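Side-chain contact in alpha-14 giardin (Giardia lamblia, PDB 3CHJ), which binds calcium as an annexin, probably also phosphatidylserine, and may link the membrane bilayer to the underlying axoneme as a calcium-regulated structural element: residues A[189-192]-A[193-197]. Sequence-based numbering, arbitrary orientation.
Sequences WIRI and FATYT
Trp-189 and Phe-193, one turn apart on helix 186-195, lie side by side and point the same way. Phe-193 CE1 comes in at the edge of the indole, 3.5 Å from Trp-189 CE3, and the ring planes are inclined at 44°. The backbone joins the same two residues, Phe-193 N donating to Trp-189 O (3.0 Å). The other end of the indole binds Glu-224 through NE1, a second-shell hold on a carboxylate that coordinates the calcium ion. At Ile-190, the branch CG2 rests 4.1 Å from Ala-194 CB. Helix 186-195 follows the loop that carries the calcium ligands Thr-178, Gly-180 and Glu-185, the annexin arrangement of short helices with calcium held in the loops between them. The carbonyl O of Arg-191 is gripped twice by Thr-195, through N at 3.0 Å and OG1 at 2.6 Å. A chi1 of 82° swings the hydroxyl of Thr-195 back over its own backbone, so that it reaches the carbonyl of the preceding turn. Ile-192 places CG2 squarely over one face of the Tyr-196 ring, 4.2 Å from its centroid and 5° off the normal, a CH-pi contact; CG1 meets Tyr-196 CE1 at 4.0 Å. Tyr-196, where the chain leaves the helix, still donates its N to Ile-192 O, and its hydroxyl bonds to Asp-168, the carboxylate that also forms a salt bridge with the guanidinium of Arg-191.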
ATOM      1  N   TRP A 189      20.219  -5.485   8.245  1.00 13.32           N
ATOM      2  CA  TRP A 189      18.826  -5.068   8.161  1.00 13.10           C
ATOM      3  C   TRP A 189      18.366  -4.911   6.718  1.00 12.77           C
ATOM      4  O   TRP A 189      17.252  -5.303   6.361  1.00 11.91           O
ATOM      5  CB  TRP A 189      18.624  -3.756   8.894  1.00 12.78           C
ATOM      6  CG  TRP A 189      18.595  -3.855  10.407  1.00 14.23           C
ATOM      7  CD1 TRP A 189      19.505  -3.328  11.277  1.00 13.77           C
ATOM      8  CD2 TRP A 189      17.582  -4.478  11.213  1.00 13.66           C
ATOM      9  NE1 TRP A 189      19.118  -3.566  12.580  1.00 13.84           N
ATOM     10  CE2 TRP A 189      17.964  -4.308  12.567  1.00 13.72           C
ATOM     11  CE3 TRP A 189      16.405  -5.188  10.921  1.00 14.56           C
ATOM     12  CZ2 TRP A 189      17.183  -4.796  13.633  1.00 13.97           C
ATOM     13  CZ3 TRP A 189      15.631  -5.689  11.973  1.00 13.65           C
ATOM     14  CH2 TRP A 189      16.032  -5.496  13.319  1.00 14.12           C
ATOM     15  N   ILE A 190      19.216  -4.309   5.894  1.00 12.33           N
ATOM     16  CA  ILE A 190      18.846  -4.080   4.498  1.00 12.82           C
ATOM     17  C   ILE A 190      18.792  -5.381   3.702  1.00 13.37           C
ATOM     18  O   ILE A 190      17.863  -5.616   2.956  1.00 13.42           O
ATOM     19  CB  ILE A 190      19.764  -3.026   3.823  1.00 12.29           C
ATOM     20  CG1 ILE A 190      19.727  -1.703   4.601  1.00 13.11           C
ATOM     21  CG2 ILE A 190      19.377  -2.819   2.354  1.00 12.49           C
ATOM     22  CD1 ILE A 190      18.333  -1.054   4.720  1.00 15.58           C
ATOM     23  N   ARG A 191      19.785  -6.246   3.898  1.00 13.46           N
ATOM     24  CA  ARG A 191      19.802  -7.505   3.182  1.00 13.98           C
ATOM     25  C   ARG A 191      18.525  -8.312   3.459  1.00 13.01           C
ATOM     26  O   ARG A 191      17.866  -8.795   2.542  1.00 13.10           O
ATOM     27  CB  ARG A 191      21.064  -8.306   3.534  1.00 14.77           C
ATOM     28  CG  ARG A 191      21.110  -9.650   2.834  1.00 17.17           C
ATOM     29  CD  ARG A 191      22.427 -10.413   3.045  1.00 16.28           C
ATOM     30  NE  ARG A 191      22.679 -10.768   4.440  1.00 18.21           N
ATOM     31  CZ  ARG A 191      23.478 -10.094   5.258  1.00 18.48           C
ATOM     32  NH1 ARG A 191      24.120  -9.025   4.825  1.00 20.14           N
ATOM     33  NH2 ARG A 191      23.640 -10.499   6.509  1.00 19.87           N
ATOM     34  N   ILE A 192      18.160  -8.428   4.738  1.00 12.16           N
ATOM     35  CA  ILE A 192      17.000  -9.236   5.077  1.00 12.05           C
ATOM     36  C   ILE A 192      15.721  -8.581   4.557  1.00 12.03           C
ATOM     37  O   ILE A 192      14.927  -9.202   3.834  1.00 12.70           O
ATOM     38  CB  ILE A 192      16.908  -9.461   6.588  1.00 11.54           C
ATOM     39  CG1 ILE A 192      18.115 -10.305   7.067  1.00 13.23           C
ATOM     40  CG2 ILE A 192      15.602 -10.168   6.921  1.00 12.23           C
ATOM     41  CD1 ILE A 192      18.293 -10.310   8.585  1.00 15.62           C
ATOM     42  N   PHE A 193      15.518  -7.319   4.910  1.00 12.17           N
ATOM     43  CA  PHE A 193      14.223  -6.723   4.632  1.00 11.69           C
ATOM     44  C   PHE A 193      14.037  -6.292   3.185  1.00 11.91           C
ATOM     45  O   PHE A 193      12.888  -6.258   2.690  1.00 12.91           O
ATOM     46  CB  PHE A 193      13.934  -5.579   5.607  1.00 11.36           C
ATOM     47  CG  PHE A 193      13.539  -6.059   6.981  1.00 11.83           C
ATOM     48  CD1 PHE A 193      14.495  -6.584   7.868  1.00 11.63           C
ATOM     49  CD2 PHE A 193      12.200  -6.014   7.390  1.00 11.69           C
ATOM     50  CE1 PHE A 193      14.114  -7.061   9.130  1.00 12.82           C
ATOM     51  CE2 PHE A 193      11.826  -6.491   8.654  1.00 13.87           C
ATOM     52  CZ  PHE A 193      12.759  -6.991   9.515  1.00 12.80           C
ATOM     53  N   ALA A 194      15.142  -6.022   2.485  1.00 11.98           N
ATOM     54  CA  ALA A 194      15.030  -5.627   1.076  1.00 12.71           C
ATOM     55  C   ALA A 194      15.149  -6.775   0.085  1.00 13.25           C
ATOM     56  O   ALA A 194      14.600  -6.677  -1.021  1.00 14.39           O
ATOM     57  CB  ALA A 194      16.052  -4.553   0.720  1.00 12.57           C
ATOM     58  N   THR A 195      15.883  -7.837   0.452  1.00 14.04           N
ATOM     59  CA  THR A 195      16.230  -8.882  -0.532  1.00 14.22           C
ATOM     60  C   THR A 195      15.693 -10.290  -0.246  1.00 14.37           C
ATOM     61  O   THR A 195      15.788 -11.173  -1.109  1.00 14.46           O
ATOM     62  CB  THR A 195      17.765  -8.953  -0.843  1.00 15.19           C
ATOM     63  OG1 THR A 195      18.447  -9.705   0.171  1.00 15.47           O
ATOM     64  CG2 THR A 195      18.381  -7.564  -0.956  1.00 15.88           C
ATOM     65  N   TYR A 196      15.125 -10.513   0.941  1.00 13.54           N
ATOM     66  CA  TYR A 196      14.520 -11.841   1.185  1.00 13.09           C
ATOM     67  C   TYR A 196      13.233 -12.020   0.388  1.00 13.29           C
ATOM     68  O   TYR A 196      12.449 -11.081   0.197  1.00 14.26           O
ATOM     69  CB  TYR A 196      14.204 -12.051   2.668  1.00 13.03           C
ATOM     70  CG  TYR A 196      15.308 -12.700   3.472  1.00 13.01           C
ATOM     71  CD1 TYR A 196      16.638 -12.326   3.314  1.00 12.92           C
ATOM     72  CD2 TYR A 196      14.999 -13.679   4.440  1.00 14.01           C
ATOM     73  CE1 TYR A 196      17.651 -12.923   4.089  1.00 14.00           C
ATOM     74  CE2 TYR A 196      15.992 -14.265   5.185  1.00 13.80           C
ATOM     75  CZ  TYR A 196      17.312 -13.886   5.000  1.00 14.07           C
ATOM     76  OH  TYR A 196      18.280 -14.489   5.778  1.00 16.62           O
ATOM     77  N   THR A 197      13.013 -13.238  -0.093  1.00 14.15           N
ATOM     78  CA  THR A 197      11.703 -13.625  -0.575  1.00 14.20           C
ATOM     79  C   THR A 197      10.691 -13.753   0.565  1.00 13.67           C
ATOM     80  O   THR A 197      11.070 -13.897   1.750  1.00 13.94           O
ATOM     81  CB  THR A 197      11.751 -14.988  -1.317  1.00 13.93           C
ATOM     82  OG1 THR A 197      12.180 -16.002  -0.402  1.00 15.86           O
ATOM     83  CG2 THR A 197      12.732 -14.932  -2.487  1.00 15.72           C
TER